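PDB 2OZT: o-succinylbenzoate synthase from Synechococcus elongatus, which catalyses the metal-dependent dehydration of 2-succinyl-6-hydroxy-2,4-cyclohexadiene-1-carboxylate to 2-succinylbenzoate, a step on the way to phylloquinone. Local coordinates for residues 26-31 and 271-276; 54-59 and 84-89. All blocks are in the same frame, centred on the assembly; numbering follows the deposited sequence.

Interaction 1: 26-31 and 271-276; sequences RSRSGI and SSALEG
Arg28 reaches from strand 23-36 to the loop following strand 268-270 and gives two hydrogen bonds to consecutive backbone carbonyls there. NE donates to Leu274 O at 2.9 Å, with an N-H...O angle of 157° and the donor standing above that carbonyl's plane. NH1 donates to Ala273 O, also at 2.9 Å but more bent, coming in nearly along the C=O axis. The side chain is bent at both chi2 (-77°) and chi3 (-86°), and this folding turns NE and NH1 together toward the loop. Beyond the two segments, NH1 also bonds to Ala48 O and NH2 to Pro49 O, so the guanidinium is tied to two pieces of chain besides its own strand. Leu274 O also takes Arg304 NH1.

Nonpolar packing is slight: the Arg28 and Leu274 side chains cross at about a right angle, with Leu274 CB 4.2 Å from Arg28 CG. Leu274 also packs on Leu18 of strand 3-20.

Inside the loop, Ser272 OG accepts from Leu274 N, an ST turn, and gives its own proton to Glu275 OE1 at 2.6 Å. Glu275 OE2 takes Ala273 N in a nearly straight bond of 2.9 Å, while OE1 has a salt bridge to Arg280.

The contact joins the N-terminal capping domain to the barrel domain of this enolase-superfamily enzyme, with Ala273 beside Lys245, the predicted proton acceptor. The buried arginine's charge is probably stabilised by several carbonyl dipoles, and the grip is therefore likely to depend more on the course of the loop's backbone than on its side chains.

Interaction 2: 54-59 and 84-89; sequences GSETLN and LPAAQF
Glu56 extends from the loop ahead of helix 58-67 to the first turn of helix 85-97, where its carboxylate meets the backbone of Ala86 and Ala87. CB points toward that helix, and with CG anti to the backbone N (chi1 178°) and the chain straight beyond it, the acid is carried directly to the helix start. CG lies against Leu84, 3.9 Å from its CD2, the two side chains crossing at roughly a right angle. CD is next, 3.5 Å from Leu84 CA. At the tip the oxygens divide the work: OE1 accepts from Ala86 N at 2.8 Å and OE2 from Ala87 N at 3.1 Å, each through its syn lone pair. OE1 also touches Pro85 CD at 3.3 Å, while OE2 sits 3.4 Å from Leu84 CB. Leu84, at the N-cap position, has no polar side chain of its own, and the Glu56 carboxylate caps the helix N-terminus instead; the helix dipole would probably favour the charged acid. An alanine in place of Glu56 would remove both acceptors and is likely to leave the Ala86 and Ala87 N-H groups without these partners. The like-charged Asp61 lies close to OE2.

Overall arrangement
Along the chain, interaction 2 is nested within the long loop that interaction 1 closes. Their centres lie 13 Å apart, and Leu58 joins them directly: its CD2 packs on Ser29 CB at 3.8 Å and its CD1 on Ile31 CD1 at 3.9 Å. Interaction 2 stays within the N-terminal domain, whereas interaction 1 crosses to the barrel. A second connection runs through Pro49, already bonded to Arg28, whose own side chain touches both Glu56 and Ala86. The predicted proton acceptor Lys245 lies about 4 Å from Ala273 and about 9 Å from Ala86, side chain to side chain; that of Ala273 is likewise about 9 Å from the metal ligand Asp221 and about 12 Å from the bound sodium ion.

Interaction 1: 26-31 and 271-276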
loop_
_atom_site.group_PDB
_atom_site.type_symbol
_atom_site.label_atom_id
_atom_site.label_comp_id
_atom_site.label_asym_id
_atom_site.label_seq_id
_atom_site.Cartn_x
_atom_site.Cartn_y
_atom_site.Cartn_z
ATOM N N ARG A 26 11.520 0.821 -13.700
ATOM C CA ARG A 26 11.623 2.069 -14.487
ATOM C C ARG A 26 10.290 2.702 -14.930
ATOM O O ARG A 26 10.239 3.849 -15.375
ATOM C CB ARG A 26 12.549 1.855 -15.690
ATOM C CG ARG A 26 13.964 1.518 -15.233
ATOM C CD ARG A 26 14.874 1.046 -16.364
ATOM N NE ARG A 26 16.132 0.535 -15.811
ATOM C CZ ARG A 26 17.083 1.292 -15.261
ATOM N NH1 ARG A 26 16.946 2.615 -15.185
ATOM N NH2 ARG A 26 18.178 0.722 -14.781
ATOM N N SER A 27 9.201 1.959 -14.752
ATOM C CA SER A 27 7.910 2.429 -15.191
ATOM C C SER A 27 6.858 1.655 -14.412
ATOM O O SER A 27 7.176 0.657 -13.761
ATOM C CB SER A 27 7.726 2.145 -16.688
ATOM O OG SER A 27 7.612 0.758 -16.918
ATOM N N ARG A 28 5.630 2.170 -14.451
ATOM C CA ARG A 28 4.441 1.452 -13.938
ATOM C C ARG A 28 3.408 1.437 -15.040
ATOM O O ARG A 28 3.244 2.436 -15.719
ATOM C CB ARG A 28 3.825 2.153 -12.708
ATOM C CG ARG A 28 4.520 1.786 -11.398
ATOM C CD ARG A 28 4.050 0.424 -10.997
ATOM N NE ARG A 28 2.801 0.403 -10.222
ATOM C CZ ARG A 28 1.880 -0.568 -10.275
ATOM N NH1 ARG A 28 0.865 -0.538 -9.407
ATOM N NH2 ARG A 28 1.951 -1.531 -11.197
ATOM N N SER A 29 2.699 0.320 -15.169
ATOM C CA SER A 29 1.625 0.179 -16.175
ATOM C C SER A 29 0.330 -0.169 -15.448
ATOM O O SER A 29 0.342 -0.662 -14.314
ATOM C CB SER A 29 1.974 -0.917 -17.159
ATOM O OG SER A 29 3.128 -0.529 -17.908
ATOM N N GLY A 30 -0.792 0.070 -16.128
ATOM C CA GLY A 30 -2.115 -0.281 -15.554
ATOM C C GLY A 30 -3.184 0.033 -16.547
ATOM O O GLY A 30 -2.904 0.274 -17.734
ATOM N N ILE A 31 -4.416 0.024 -16.046
ATOM C CA ILE A 31 -5.591 0.318 -16.864
ATOM C C ILE A 31 -6.384 1.400 -16.198
ATOM O O ILE A 31 -6.594 1.373 -14.962
ATOM C CB ILE A 31 -6.449 -0.915 -16.929
ATOM C CG1 ILE A 31 -5.814 -2.001 -17.815
ATOM C CG2 ILE A 31 -7.849 -0.595 -17.469
ATOM C CD1 ILE A 31 -6.442 -3.384 -17.541
ATOM N N SER A 271 -1.123 1.827 2.585
ATOM C CA SER A 271 0.047 2.195 1.800
ATOM C C SER A 271 -0.138 2.142 0.324
ATOM O O SER A 271 -1.160 1.636 -0.196
ATOM C CB SER A 271 1.231 1.308 2.205
ATOM O OG SER A 271 1.127 0.045 1.621
ATOM N N SER A 272 0.834 2.755 -0.349
ATOM C CA SER A 272 0.806 2.879 -1.807
ATOM C C SER A 272 1.406 1.709 -2.548
ATOM O O SER A 272 2.400 1.123 -2.125
ATOM C CB SER A 272 1.571 4.135 -2.219
ATOM O OG SER A 272 1.598 4.258 -3.641
ATOM N N ALA A 273 0.808 1.344 -3.669
ATOM C CA ALA A 273 1.365 0.353 -4.596
ATOM C C ALA A 273 1.888 1.089 -5.843
ATOM O O ALA A 273 1.842 0.534 -6.953
ATOM C CB ALA A 273 0.268 -0.606 -5.021
ATOM N N LEU A 274 2.362 2.328 -5.664
ATOM C CA LEU A 274 2.834 3.157 -6.797
ATOM C C LEU A 274 1.791 3.225 -7.892
ATOM O O LEU A 274 2.064 3.018 -9.095
ATOM C CB LEU A 274 4.186 2.632 -7.337
ATOM C CG LEU A 274 5.341 2.623 -6.332
ATOM C CD1 LEU A 274 6.582 2.102 -7.057
ATOM C CD2 LEU A 274 5.597 4.001 -5.732
ATOM N N GLU A 275 0.574 3.525 -7.460
ATOM C CA GLU A 275 -0.564 3.665 -8.369
ATOM C C GLU A 275 -0.700 5.132 -8.790
ATOM O O GLU A 275 -0.032 6.015 -8.260
ATOM C CB GLU A 275 -1.863 3.140 -7.705
ATOM C CG GLU A 275 -2.301 3.899 -6.473
ATOM C CD GLU A 275 -1.402 3.675 -5.253
ATOM O OE1 GLU A 275 -0.560 4.555 -4.981
ATOM O OE2 GLU A 275 -1.587 2.652 -4.575
ATOM N N GLY A 276 -1.600 5.408 -9.744
ATOM C CA GLY A 276 -1.722 6.775 -10.237
ATOM C C GLY A 276 -2.787 7.556 -9.484
ATOM O O GLY A 276 -3.346 7.076 -8.468
#

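Interaction 2: 54-59 and 84-89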
loop_
_atom_site.group_PDB
_atom_site.type_symbol
_atom_site.label_atom_id
_atom_site.label_comp_id
_atom_site.label_asym_id
_atom_site.label_seq_id
_atom_site.Cartn_x
_atom_site.Cartn_y
_atom_site.Cartn_z
ATOM N N GLY A 54 1.658 -10.871 -5.320
ATOM C CA GLY A 54 0.574 -11.775 -5.667
ATOM C C GLY A 54 0.612 -12.320 -7.090
ATOM O O GLY A 54 1.561 -12.075 -7.853
ATOM N N SER A 55 -0.459 -13.011 -7.464
ATOM C CA SER A 55 -0.517 -13.717 -8.742
ATOM C C SER A 55 -1.213 -12.955 -9.858
ATOM O O SER A 55 -1.206 -13.408 -11.010
ATOM C CB SER A 55 -1.229 -15.071 -8.572
ATOM O OG SER A 55 -2.544 -14.888 -8.065
ATOM N N GLU A 56 -1.831 -11.820 -9.533
ATOM C CA GLU A 56 -2.569 -11.103 -10.582
ATOM C C GLU A 56 -1.585 -10.406 -11.517
ATOM O O GLU A 56 -0.593 -9.776 -11.073
ATOM C CB GLU A 56 -3.480 -10.056 -9.925
ATOM C CG GLU A 56 -4.257 -9.203 -10.917
ATOM C CD GLU A 56 -5.263 -8.304 -10.174
ATOM O OE1 GLU A 56 -4.986 -7.994 -8.995
ATOM O OE2 GLU A 56 -6.279 -7.876 -10.790
ATOM N N THR A 57 -1.844 -10.527 -12.818
ATOM C CA THR A 57 -1.031 -9.834 -13.823
ATOM C C THR A 57 -1.884 -8.849 -14.613
ATOM O O THR A 57 -3.072 -9.041 -14.775
ATOM C CB THR A 57 -0.392 -10.817 -14.841
ATOM O OG1 THR A 57 -1.435 -11.463 -15.590
ATOM C CG2 THR A 57 0.496 -11.862 -14.096
ATOM N N LEU A 58 -1.250 -7.799 -15.103
ATOM C CA LEU A 58 -1.955 -6.843 -15.918
ATOM C C LEU A 58 -2.520 -7.563 -17.134
ATOM O O LEU A 58 -3.644 -7.258 -17.587
ATOM C CB LEU A 58 -1.034 -5.715 -16.340
ATOM C CG LEU A 58 -1.730 -4.605 -17.125
ATOM C CD1 LEU A 58 -2.847 -3.962 -16.285
ATOM C CD2 LEU A 58 -0.726 -3.550 -17.588
ATOM N N ASN A 59 -1.786 -8.502 -17.717
ATOM C CA ASN A 59 -2.361 -9.226 -18.879
ATOM C C ASN A 59 -3.653 -9.933 -18.562
ATOM O O ASN A 59 -4.595 -9.954 -19.398
ATOM C CB ASN A 59 -1.336 -10.222 -19.434
ATOM C CG ASN A 59 -0.209 -9.534 -20.164
ATOM O OD1 ASN A 59 -0.219 -8.323 -20.394
ATOM N ND2 ASN A 59 0.828 -10.319 -20.500
ATOM N N LEU A 84 -8.481 -11.742 -9.326
ATOM C CA LEU A 84 -8.062 -10.447 -9.916
ATOM C C LEU A 84 -8.474 -9.278 -8.987
ATOM O O LEU A 84 -9.357 -8.463 -9.322
ATOM C CB LEU A 84 -8.726 -10.252 -11.277
ATOM C CG LEU A 84 -8.456 -11.355 -12.318
ATOM C CD1 LEU A 84 -9.295 -11.103 -13.599
ATOM C CD2 LEU A 84 -6.962 -11.477 -12.622
ATOM N N PRO A 85 -7.868 -9.198 -7.803
ATOM C CA PRO A 85 -8.324 -8.185 -6.831
ATOM C C PRO A 85 -8.098 -6.743 -7.248
ATOM O O PRO A 85 -8.918 -5.884 -6.909
ATOM C CB PRO A 85 -7.523 -8.504 -5.565
ATOM C CG PRO A 85 -6.323 -9.289 -6.052
ATOM C CD PRO A 85 -6.814 -10.076 -7.271
ATOM N N ALA A 86 -7.024 -6.444 -7.984
ATOM C CA ALA A 86 -6.882 -5.065 -8.498
ATOM C C ALA A 86 -8.021 -4.697 -9.474
ATOM O O ALA A 86 -8.475 -3.557 -9.469
ATOM C CB ALA A 86 -5.472 -4.848 -9.123
ATOM N N ALA A 87 -8.428 -5.673 -10.292
ATOM C CA ALA A 87 -9.599 -5.437 -11.164
ATOM C C ALA A 87 -10.864 -5.208 -10.343
ATOM O O ALA A 87 -11.644 -4.298 -10.679
ATOM C CB ALA A 87 -9.775 -6.608 -12.126
ATOM N N GLN A 88 -11.081 -6.006 -9.294
ATOM C CA GLN A 88 -12.199 -5.768 -8.375
ATOM C C GLN A 88 -12.154 -4.340 -7.819
ATOM O O GLN A 88 -13.176 -3.631 -7.781
ATOM C CB GLN A 88 -12.233 -6.769 -7.229
ATOM C CG GLN A 88 -12.398 -8.246 -7.617
ATOM C CD GLN A 88 -12.340 -9.147 -6.376
ATOM O OE1 GLN A 88 -11.363 -9.123 -5.596
ATOM N NE2 GLN A 88 -13.361 -9.986 -6.220
ATOM N N PHE A 89 -10.989 -3.886 -7.377
ATOM C CA PHE A 89 -10.866 -2.519 -6.860
ATOM C C PHE A 89 -11.192 -1.504 -7.938
ATOM O O PHE A 89 -11.972 -0.549 -7.719
ATOM C CB PHE A 89 -9.424 -2.279 -6.356
ATOM C CG PHE A 89 -9.081 -0.829 -6.136
ATOM C CD1 PHE A 89 -9.359 -0.195 -4.940
ATOM C CD2 PHE A 89 -8.492 -0.061 -7.157
ATOM C CE1 PHE A 89 -9.010 1.124 -4.710
ATOM C CE2 PHE A 89 -8.157 1.283 -6.945
ATOM C CZ PHE A 89 -8.412 1.887 -5.723
#